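Long-range contacts in ribulose bisphosphate carboxylase (Hyperthermus butylicus DSM 5456, PDB 6HUN), which probably catalyses the addition of carbon dioxide and water to ribulose 1,5-bisphosphate, yielding two molecules of 3-phosphoglycerate, as a magnesium-dependent type III Rubisco: residues Leu27-Glu32 with Val68-Thr73; Ile42-Val47 with Leu100-Tyr105; Val422-Glu427 with His442-Arg447. All blocks are in the same frame, centred on the assembly; numbering follows the deposited sequence.

Contact 1 of 3, residues Leu27-Glu32 with Val68-Thr73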
loop_
_atom_site.group_PDB
_atom_site.type_symbol
_atom_site.label_atom_id
_atom_site.label_comp_id
_atom_site.label_asym_id
_atom_site.label_seq_id
_atom_site.Cartn_x
_atom_site.Cartn_y
_atom_site.Cartn_z
ATOM N N LEU A 27 -11.485 17.419 -23.046
ATOM C CA LEU A 27 -10.832 17.372 -24.355
ATOM C C LEU A 27 -9.517 18.139 -24.334
ATOM O O LEU A 27 -8.604 17.834 -25.103
ATOM C CB LEU A 27 -11.761 17.939 -25.465
ATOM C CG LEU A 27 -11.947 19.436 -25.838
ATOM C CD1 LEU A 27 -10.974 19.961 -26.944
ATOM C CD2 LEU A 27 -13.382 19.799 -26.304
ATOM N N GLU A 28 -9.412 19.129 -23.456
ATOM C CA GLU A 28 -8.218 19.956 -23.317
ATOM C C GLU A 28 -6.986 19.160 -22.874
ATOM O O GLU A 28 -5.854 19.661 -22.996
ATOM C CB GLU A 28 -8.570 21.089 -22.339
ATOM C CG GLU A 28 -7.475 21.554 -21.395
ATOM C CD GLU A 28 -7.745 22.916 -20.765
ATOM O OE1 GLU A 28 -8.889 23.432 -20.901
ATOM O OE2 GLU A 28 -6.796 23.476 -20.149
ATOM N N PHE A 29 -7.162 17.923 -22.413
ATOM C CA PHE A 29 -6.038 17.119 -21.936
ATOM C C PHE A 29 -5.636 16.020 -22.902
ATOM O O PHE A 29 -4.772 15.209 -22.564
ATOM C CB PHE A 29 -6.364 16.507 -20.560
ATOM C CG PHE A 29 -6.497 17.537 -19.466
ATOM C CD1 PHE A 29 -7.666 18.269 -19.323
ATOM C CD2 PHE A 29 -5.435 17.795 -18.609
ATOM C CE1 PHE A 29 -7.799 19.242 -18.344
ATOM C CE2 PHE A 29 -5.560 18.755 -17.620
ATOM C CZ PHE A 29 -6.759 19.493 -17.490
ATOM N N VAL A 30 -6.256 15.966 -24.077
ATOM C CA VAL A 30 -6.018 14.957 -25.100
ATOM C C VAL A 30 -5.433 15.664 -26.308
ATOM O O VAL A 30 -5.843 16.785 -26.613
ATOM C CB VAL A 30 -7.322 14.231 -25.475
ATOM C CG1 VAL A 30 -7.048 13.091 -26.414
ATOM C CG2 VAL A 30 -8.018 13.712 -24.219
ATOM N N ASP A 31 -4.475 15.019 -26.988
ATOM C CA ASP A 31 -3.796 15.617 -28.146
ATOM C C ASP A 31 -2.998 14.575 -28.901
ATOM O O ASP A 31 -1.811 14.396 -28.631
ATOM C CB ASP A 31 -2.866 16.731 -27.694
ATOM C CG ASP A 31 -2.223 17.486 -28.862
ATOM O OD1 ASP A 31 -2.282 17.004 -30.016
ATOM O OD2 ASP A 31 -1.671 18.576 -28.600
ATOM N N GLU A 32 -3.625 13.877 -29.835
ATOM C CA GLU A 32 -2.933 12.769 -30.481
ATOM C C GLU A 32 -1.851 13.213 -31.454
ATOM O O GLU A 32 -1.213 12.359 -32.090
ATOM C CB GLU A 32 -3.939 11.888 -31.201
ATOM C CG GLU A 32 -4.984 11.288 -30.297
ATOM C CD GLU A 32 -5.966 10.507 -31.112
ATOM O OE1 GLU A 32 -7.132 10.950 -31.231
ATOM O OE2 GLU A 32 -5.541 9.480 -31.700
ATOM N N VAL A 68 -3.164 18.402 -12.830
ATOM C CA VAL A 68 -3.525 19.717 -12.275
ATOM C C VAL A 68 -5.020 19.879 -12.066
ATOM O O VAL A 68 -5.464 20.984 -11.752
ATOM C CB VAL A 68 -3.019 20.866 -13.169
ATOM C CG1 VAL A 68 -1.529 20.823 -13.230
ATOM C CG2 VAL A 68 -3.601 20.737 -14.525
ATOM N N GLY A 69 -5.812 18.819 -12.251
ATOM C CA GLY A 69 -7.246 19.000 -12.090
ATOM C C GLY A 69 -7.838 19.944 -13.133
ATOM O O GLY A 69 -7.289 20.192 -14.213
ATOM N N THR A 70 -8.976 20.513 -12.778
ATOM C CA THR A 70 -9.688 21.406 -13.679
ATOM C C THR A 70 -9.975 22.730 -12.982
ATOM O O THR A 70 -9.786 22.899 -11.775
ATOM C CB THR A 70 -11.012 20.780 -14.144
ATOM O OG1 THR A 70 -11.570 20.027 -13.059
ATOM C CG2 THR A 70 -10.792 19.856 -15.336
ATOM N N TRP A 71 -10.464 23.672 -13.749
ATOM C CA TRP A 71 -11.030 24.852 -13.114
ATOM C C TRP A 71 -12.242 25.287 -13.913
ATOM O O TRP A 71 -12.330 25.036 -15.120
ATOM C CB TRP A 71 -9.993 25.988 -12.992
ATOM C CG TRP A 71 -9.974 26.970 -14.137
ATOM C CD1 TRP A 71 -10.784 28.050 -14.305
ATOM C CD2 TRP A 71 -9.096 26.945 -15.271
ATOM N NE1 TRP A 71 -10.467 28.704 -15.472
ATOM C CE2 TRP A 71 -9.434 28.045 -16.084
ATOM C CE3 TRP A 71 -8.064 26.094 -15.680
ATOM C CZ2 TRP A 71 -8.771 28.331 -17.282
ATOM C CZ3 TRP A 71 -7.403 26.389 -16.880
ATOM C CH2 TRP A 71 -7.762 27.493 -17.661
ATOM N N THR A 72 -13.185 25.927 -13.220
ATOM C CA THR A 72 -14.322 26.566 -13.872
ATOM C C THR A 72 -14.047 28.051 -14.083
ATOM O O THR A 72 -13.967 28.507 -15.228
ATOM C CB THR A 72 -15.621 26.355 -13.066
ATOM O OG1 THR A 72 -15.678 27.270 -11.960
ATOM C CG2 THR A 72 -15.729 24.907 -12.549
ATOM N N THR A 73 -13.862 28.808 -12.994
ATOM C CA THR A 73 -13.484 30.221 -13.051
ATOM C C THR A 73 -12.235 30.424 -12.197
ATOM O O THR A 73 -11.987 29.674 -11.250
ATOM C CB THR A 73 -14.642 31.149 -12.586
ATOM O OG1 THR A 73 -14.410 32.484 -13.047
ATOM C CG2 THR A 73 -14.768 31.152 -11.070
#
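Leu27-Phe29 finish a 3-10 turn, tied by a bond from Val30 N to Leu27 O, and look across at Val68-Thr73, an irregular run whose backbone stays distant: the nearest CA atoms, those of Glu28 and Thr70, are 9.9 Å apart. Side chains must therefore span the gap, and Phe29 does most of it. Its CG lies anti to the carbonyl carbon (chi1 -67°), which sends the ring out so that its far end meets three successive residues. Val68 CG2, seated in the crowded position between its own N and carbonyl carbon, sits at the ring edge, 4.2 Å from Phe29 CE2. Gly69 O stands obliquely to the ring, 3.4 Å from Phe29 CZ. Thr70 adds its methyl, CG2 lying 4.3 Å from Phe29 CE1. Between these neighbours Gly69 takes a positive phi of 65°, a backbone shape that favours glycine. Beside the phenyl, the Glu28 carboxylate brushes the Trp71 indole, OE2 to CZ3 4.4 Å, but its strong partner is Lys85, with which OE2 forms a salt bridge. Lys85 also makes a cation-pi contact with Phe29, so one ammonium serves both side chains. Glu82 lies close to Glu28 as well, and the lysine probably offsets the repulsion between the two carboxylates. On the second subunit, Pro178 packs against Trp71, and Lys177, a predicted proton acceptor, against Thr70. In Rubiscos this glycine-threonine-tryptophan run of one subunit typically lines the active site of its partner, and the arrangement here is consistent with that. The two segments meet by van der Waals contact, mostly of one phenyl ring, so the fit depends on shape rather than directed bonds; the buried Gly69 O, with no polar partner in the model, is probably a small energetic cost.

Contact 2 of 3, residues Ile42-Val47 with Leu100-Tyr105; sequences IAVFRV and LVWVAY
Four backbone hydrogen bonds join Ile42-Val47 to Leu100-Tyr105 as antiparallel neighbours. They run both ways between Ala43 and Val103 and both ways between Phe45 and Val101; the shortest, Val101 N to Phe45 O, is 2.8 Å, and the straightest, Phe45 N to Val101 O, opens to 172° at the hydrogen. The intervening non-hydrogen-bonded pairs carry CA-H...O contacts, such as Leu100 CA to Phe45 O at 3.2 Å.

Side chains then sort onto two faces. On one, Val44 and Trp102 lie side by side, and Val44 CG2, anti to its backbone N, rests over the indole in a CH-pi contact 4.1 Å from the centroid of the five-membered ring. Ile42 CG2 comes to the indole edge, while Ile42 CD1 presses on Ala104 CB at 3.6 Å. On the other face Phe45 is central. With chi1 at -61° its ring leans across toward the partner strand, its edge meeting Val103 CG2 (3.6 Å from CE2), and its tip reaches that of Tyr105, CZ to OH 3.4 Å. A further pair, Val47 CG2 and Val101 CG2, crosses obliquely at 3.7 Å. An alanine in place of Phe45 would remove the ring that meets Val103 and Tyr105, and would probably loosen the packing on this face.

A second shell holds the polar and aromatic groups in place. The Tyr105 hydroxyl is hydrogen-bonded to Ser66, Arg46 extends to a salt bridge with Asp96 and a hydrogen bond to Ser98, and Arg90 makes a cation-pi contact with Trp102. Both strands are internal to the N-terminal domain's sheet: strand 132-141 flanks Ile42-Val47, strand 87-93 flanks Leu100-Tyr105, and helix 55-65 packs over the Phe45 face through Ile62, Ile55 and Ala59.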
loop_
_atom_site.group_PDB
_atom_site.type_symbol
_atom_site.label_atom_id
_atom_site.label_comp_id
_atom_site.label_asym_id
_atom_site.label_seq_id
_atom_site.Cartn_x
_atom_site.Cartn_y
_atom_site.Cartn_z
ATOM N N ILE A 42 6.252 9.339 -18.797
ATOM C CA ILE A 42 5.232 8.740 -19.649
ATOM C C ILE A 42 4.599 7.573 -18.893
ATOM O O ILE A 42 5.318 6.656 -18.510
ATOM C CB ILE A 42 5.858 8.227 -20.957
ATOM C CG1 ILE A 42 6.567 9.390 -21.728
ATOM C CG2 ILE A 42 4.794 7.528 -21.785
ATOM C CD1 ILE A 42 5.577 10.244 -22.299
ATOM N N ALA A 43 3.279 7.570 -18.749
ATOM C CA ALA A 43 2.550 6.424 -18.178
ATOM C C ALA A 43 1.766 5.738 -19.292
ATOM O O ALA A 43 1.152 6.419 -20.118
ATOM C CB ALA A 43 1.574 6.877 -17.073
ATOM N N VAL A 44 1.708 4.402 -19.275
ATOM C CA VAL A 44 0.824 3.657 -20.152
ATOM C C VAL A 44 -0.220 2.928 -19.302
ATOM O O VAL A 44 0.118 2.163 -18.377
ATOM C CB VAL A 44 1.583 2.722 -21.103
ATOM C CG1 VAL A 44 2.548 1.839 -20.342
ATOM C CG2 VAL A 44 0.572 1.921 -21.901
ATOM N N PHE A 45 -1.473 3.258 -19.552
ATOM C CA PHE A 45 -2.618 2.783 -18.781
ATOM C C PHE A 45 -3.422 1.854 -19.665
ATOM O O PHE A 45 -3.567 2.112 -20.857
ATOM C CB PHE A 45 -3.551 3.933 -18.344
ATOM C CG PHE A 45 -2.910 4.967 -17.460
ATOM C CD1 PHE A 45 -2.694 4.727 -16.100
ATOM C CD2 PHE A 45 -2.621 6.223 -17.945
ATOM C CE1 PHE A 45 -2.136 5.759 -15.288
ATOM C CE2 PHE A 45 -2.064 7.191 -17.163
ATOM C CZ PHE A 45 -1.803 6.954 -15.809
ATOM N N ARG A 46 -4.005 0.823 -19.073
ATOM C CA ARG A 46 -5.018 0.032 -19.769
ATOM C C ARG A 46 -6.386 0.441 -19.217
ATOM O O ARG A 46 -6.657 0.241 -18.029
ATOM C CB ARG A 46 -4.746 -1.461 -19.569
ATOM C CG ARG A 46 -5.826 -2.295 -20.288
ATOM C CD ARG A 46 -5.485 -3.820 -20.141
ATOM N NE ARG A 46 -6.362 -4.632 -20.997
ATOM C CZ ARG A 46 -6.136 -5.922 -21.241
ATOM N NH1 ARG A 46 -5.078 -6.524 -20.694
ATOM N NH2 ARG A 46 -6.957 -6.611 -22.056
ATOM N N VAL A 47 -7.212 1.058 -20.054
ATOM C CA VAL A 47 -8.389 1.815 -19.611
ATOM C C VAL A 47 -9.614 1.129 -20.170
ATOM O O VAL A 47 -9.717 0.933 -21.396
ATOM C CB VAL A 47 -8.352 3.282 -20.093
ATOM C CG1 VAL A 47 -9.567 4.078 -19.595
ATOM C CG2 VAL A 47 -6.992 3.965 -19.711
ATOM N N LEU A 100 -5.096 0.807 -24.569
ATOM C CA LEU A 100 -3.891 1.376 -23.997
ATOM C C LEU A 100 -3.922 2.871 -24.266
ATOM O O LEU A 100 -4.190 3.318 -25.398
ATOM C CB LEU A 100 -2.614 0.739 -24.559
ATOM C CG LEU A 100 -2.450 -0.749 -24.194
ATOM C CD1 LEU A 100 -1.163 -1.357 -24.875
ATOM C CD2 LEU A 100 -2.295 -0.955 -22.694
ATOM N N VAL A 101 -3.615 3.646 -23.236
ATOM C CA VAL A 101 -3.527 5.086 -23.333
ATOM C C VAL A 101 -2.168 5.511 -22.818
ATOM O O VAL A 101 -1.809 5.212 -21.675
ATOM C CB VAL A 101 -4.641 5.808 -22.547
ATOM C CG1 VAL A 101 -4.472 7.329 -22.701
ATOM C CG2 VAL A 101 -6.010 5.369 -23.024
ATOM N N TRP A 102 -1.438 6.272 -23.618
ATOM C CA TRP A 102 -0.200 6.872 -23.157
ATOM C C TRP A 102 -0.472 8.297 -22.730
ATOM O O TRP A 102 -1.045 9.093 -23.494
ATOM C CB TRP A 102 0.889 6.879 -24.245
ATOM C CG TRP A 102 1.419 5.524 -24.612
ATOM C CD1 TRP A 102 2.661 5.027 -24.326
ATOM C CD2 TRP A 102 0.744 4.501 -25.360
ATOM N NE1 TRP A 102 2.789 3.774 -24.836
ATOM C CE2 TRP A 102 1.630 3.423 -25.477
ATOM C CE3 TRP A 102 -0.521 4.394 -25.940
ATOM C CZ2 TRP A 102 1.287 2.243 -26.147
ATOM C CZ3 TRP A 102 -0.859 3.246 -26.594
ATOM C CH2 TRP A 102 0.041 2.181 -26.704
ATOM N N VAL A 103 0.012 8.641 -21.549
ATOM C CA VAL A 103 -0.129 9.977 -20.989
ATOM C C VAL A 103 1.261 10.498 -20.679
ATOM O O VAL A 103 2.066 9.805 -20.052
ATOM C CB VAL A 103 -1.012 9.987 -19.721
ATOM C CG1 VAL A 103 -1.238 11.456 -19.222
ATOM C CG2 VAL A 103 -2.320 9.343 -20.008
ATOM N N ALA A 104 1.544 11.714 -21.128
ATOM C CA ALA A 104 2.810 12.370 -20.864
ATOM C C ALA A 104 2.630 13.414 -19.758
ATOM O O ALA A 104 1.646 14.175 -19.758
ATOM C CB ALA A 104 3.342 13.038 -22.162
ATOM N N TYR A 105 3.598 13.450 -18.833
ATOM C CA TYR A 105 3.568 14.258 -17.598
ATOM C C TYR A 105 4.824 15.112 -17.500
ATOM O O TYR A 105 5.935 14.556 -17.411
ATOM C CB TYR A 105 3.516 13.394 -16.317
ATOM C CG TYR A 105 2.268 12.569 -16.143
ATOM C CD1 TYR A 105 2.173 11.323 -16.706
ATOM C CD2 TYR A 105 1.178 13.048 -15.419
ATOM C CE1 TYR A 105 1.048 10.572 -16.590
ATOM C CE2 TYR A 105 0.015 12.292 -15.284
ATOM C CZ TYR A 105 -0.028 11.028 -15.864
ATOM O OH TYR A 105 -1.167 10.257 -15.748
#

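Contact 3 of 3, residues Val422-Glu427 with His442-Arg447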
loop_
_atom_site.group_PDB
_atom_site.type_symbol
_atom_site.label_atom_id
_atom_site.label_comp_id
_atom_site.label_asym_id
_atom_site.label_seq_id
_atom_site.Cartn_x
_atom_site.Cartn_y
_atom_site.Cartn_z
ATOM N N VAL A 422 21.044 -29.378 -2.862
ATOM C CA VAL A 422 20.810 -28.186 -3.673
ATOM C C VAL A 422 22.116 -27.639 -4.240
ATOM O O VAL A 422 22.179 -27.271 -5.418
ATOM C CB VAL A 422 20.079 -27.108 -2.840
ATOM C CG1 VAL A 422 20.162 -25.752 -3.528
ATOM C CG2 VAL A 422 18.656 -27.485 -2.659
ATOM N N ARG A 423 23.169 -27.559 -3.409
ATOM C CA ARG A 423 24.461 -27.039 -3.868
ATOM C C ARG A 423 25.070 -27.941 -4.938
ATOM O O ARG A 423 25.652 -27.461 -5.916
ATOM C CB ARG A 423 25.424 -26.893 -2.686
ATOM C CG ARG A 423 25.157 -25.702 -1.747
ATOM C CD ARG A 423 25.575 -24.335 -2.352
ATOM N NE ARG A 423 27.002 -24.203 -2.638
ATOM C CZ ARG A 423 27.921 -23.750 -1.779
ATOM N NH1 ARG A 423 27.582 -23.397 -0.542
ATOM N NH2 ARG A 423 29.195 -23.658 -2.150
ATOM N N GLN A 424 24.930 -29.251 -4.785
ATOM C CA GLN A 424 25.446 -30.129 -5.831
ATOM C C GLN A 424 24.639 -29.959 -7.109
ATOM O O GLN A 424 25.205 -29.935 -8.209
ATOM C CB GLN A 424 25.434 -31.577 -5.358
ATOM C CG GLN A 424 26.332 -31.805 -4.187
ATOM C CD GLN A 424 26.041 -33.098 -3.487
ATOM O OE1 GLN A 424 25.005 -33.739 -3.715
ATOM N NE2 GLN A 424 26.990 -33.531 -2.658
ATOM N N ALA A 425 23.314 -29.801 -6.975
ATOM C CA ALA A 425 22.480 -29.554 -8.141
ATOM C C ALA A 425 22.903 -28.275 -8.848
ATOM O O ALA A 425 23.013 -28.250 -10.079
ATOM C CB ALA A 425 21.009 -29.497 -7.731
ATOM N N VAL A 426 23.172 -27.204 -8.081
ATOM C CA VAL A 426 23.673 -25.964 -8.672
ATOM C C VAL A 426 25.030 -26.167 -9.315
ATOM O O VAL A 426 25.328 -25.570 -10.361
ATOM C CB VAL A 426 23.718 -24.863 -7.595
ATOM C CG1 VAL A 426 24.489 -23.616 -8.076
ATOM C CG2 VAL A 426 22.290 -24.496 -7.272
ATOM N N GLU A 427 25.885 -26.971 -8.662
ATOM C CA GLU A 427 27.210 -27.297 -9.176
ATOM C C GLU A 427 27.130 -27.989 -10.532
ATOM O O GLU A 427 27.859 -27.629 -11.463
ATOM C CB GLU A 427 27.944 -28.177 -8.164
ATOM C CG GLU A 427 29.461 -28.146 -8.311
ATOM C CD GLU A 427 30.032 -26.771 -7.963
ATOM O OE1 GLU A 427 30.546 -26.603 -6.837
ATOM O OE2 GLU A 427 29.970 -25.863 -8.823
ATOM N N HIS A 442 27.577 -38.330 -6.127
ATOM C CA HIS A 442 27.097 -37.321 -5.173
ATOM C C HIS A 442 25.843 -37.820 -4.462
ATOM O O HIS A 442 24.730 -37.681 -4.979
ATOM C CB HIS A 442 26.883 -35.990 -5.870
ATOM C CG HIS A 442 28.172 -35.302 -6.174
ATOM N ND1 HIS A 442 28.766 -35.349 -7.419
ATOM C CD2 HIS A 442 29.039 -34.650 -5.366
ATOM C CE1 HIS A 442 29.917 -34.704 -7.375
ATOM N NE2 HIS A 442 30.107 -34.271 -6.140
ATOM N N ARG A 443 26.048 -38.338 -3.241
ATOM C CA ARG A 443 25.023 -39.060 -2.486
ATOM C C ARG A 443 23.802 -38.181 -2.199
ATOM O O ARG A 443 22.670 -38.533 -2.551
ATOM C CB ARG A 443 25.599 -39.562 -1.154
ATOM C CG ARG A 443 26.759 -40.599 -1.135
ATOM C CD ARG A 443 28.114 -40.125 -1.697
ATOM N NE ARG A 443 28.523 -38.891 -1.043
ATOM C CZ ARG A 443 29.050 -37.850 -1.684
ATOM N NH1 ARG A 443 29.327 -37.950 -2.980
ATOM N NH2 ARG A 443 29.347 -36.721 -1.035
ATOM N N GLU A 444 24.017 -37.061 -1.499
ATOM C CA GLU A 444 22.916 -36.199 -1.060
ATOM C C GLU A 444 21.979 -35.858 -2.218
ATOM O O GLU A 444 20.756 -36.025 -2.129
ATOM C CB GLU A 444 23.484 -34.920 -0.410
ATOM C CG GLU A 444 24.408 -35.165 0.812
ATOM C CD GLU A 444 25.892 -35.462 0.457
ATOM O OE1 GLU A 444 26.183 -35.833 -0.695
ATOM O OE2 GLU A 444 26.770 -35.339 1.344
ATOM N N LEU A 445 22.547 -35.386 -3.325
ATOM C CA LEU A 445 21.764 -35.132 -4.528
ATOM C C LEU A 445 21.065 -36.388 -5.033
ATOM O O LEU A 445 19.939 -36.317 -5.553
ATOM C CB LEU A 445 22.676 -34.594 -5.624
ATOM C CG LEU A 445 21.994 -34.505 -6.993
ATOM C CD1 LEU A 445 20.805 -33.526 -6.947
ATOM C CD2 LEU A 445 22.927 -34.204 -8.149
ATOM N N ALA A 446 21.743 -37.545 -4.949
ATOM C CA ALA A 446 21.175 -38.755 -5.519
ATOM C C ALA A 446 19.770 -38.965 -4.980
ATOM O O ALA A 446 18.821 -39.177 -5.747
ATOM C CB ALA A 446 22.085 -39.961 -5.236
ATOM N N ARG A 447 19.600 -38.793 -3.666
ATOM C CA ARG A 447 18.296 -39.058 -3.079
ATOM C C ARG A 447 17.299 -37.937 -3.347
ATOM O O ARG A 447 16.084 -38.179 -3.348
ATOM C CB ARG A 447 18.434 -39.322 -1.582
ATOM C CG ARG A 447 18.660 -40.808 -1.305
ATOM C CD ARG A 447 19.730 -41.093 -0.272
ATOM N NE ARG A 447 19.288 -40.733 1.075
ATOM C CZ ARG A 447 18.226 -41.244 1.704
ATOM N NH1 ARG A 447 17.449 -42.156 1.123
ATOM N NH2 ARG A 447 17.935 -40.837 2.933
#
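The side-chain amide of Gln424 spends both its ends on the start of helix 443-452. Its OE1 accepts the backbone N-H of Leu445 at 3.0 Å from Leu445 N, with the donor nearly along the C=O axis although the angle at the hydrogen is only 144°. At the other end Gln424 NE2 donates to Glu444 OE1 over 3.1 Å, the oxygen lying near the amide plane but being met from above the plane of its own carboxylate; the two flat groups stand 78° apart. Two bonds of this kind fix the rotation of the amide. The chain behind it, extended beyond CG, carries it straight out of helix 415-431.

Glu444 is itself held from several sides. Its OE2 forms a salt bridge with Arg420, and Arg443 NH2 lies 3.3 Å from Glu444 OE1 as a charge pair without a directed N-H, so the carboxylate is likely to remain ionised. His442, at the N-cap position, presents its ring edge to the amide, CD2 being 3.6 Å from Gln424 NE2, while its ring stacks on Tyr438 and its ND1 is hydrogen-bonded to Tyr438 O.

Packing around the amide is close: Gln424 OE1 sits 3.1 Å from Leu445 CB, as the two side chains slide past each other in opposite directions. Farther along, Leu445 CD1 touches Ala425 CB at 4.1 Å, and Pro386 lies against both residues.

The short helical segments cross at -93° with their axes 8.6 Å apart. This is the outer layer of the Rubisco alpha/beta barrel: helix 415-431, which follows the eighth barrel strand 401-403 and short helix 405-409, meets the first turn of helix 443-452, the chain's last. Ala425 lies about 8 Å, side chain to side chain, from Val404, a predicted substrate-binding residue.

Overall arrangement
From the N terminus, the chain passes through 27-32 and enters strand 41-49, then returns by way of helix 55-65 to close contact 1 at 68-73; strand 99-105 later closes contact 2. Because their segments alternate, these two contacts cross, and with centres 16 Å apart they tie the leading loop, the sheet and the loop after helix 55-65 into one N-terminal domain. None of the three nests inside another. Contact 3 follows in series, shutting a short excursion through helix 435-438 near the end of the barrel domain. Its centre is 63 Å from that of contact 1 and 48 Å from that of contact 2, across the chain's centre.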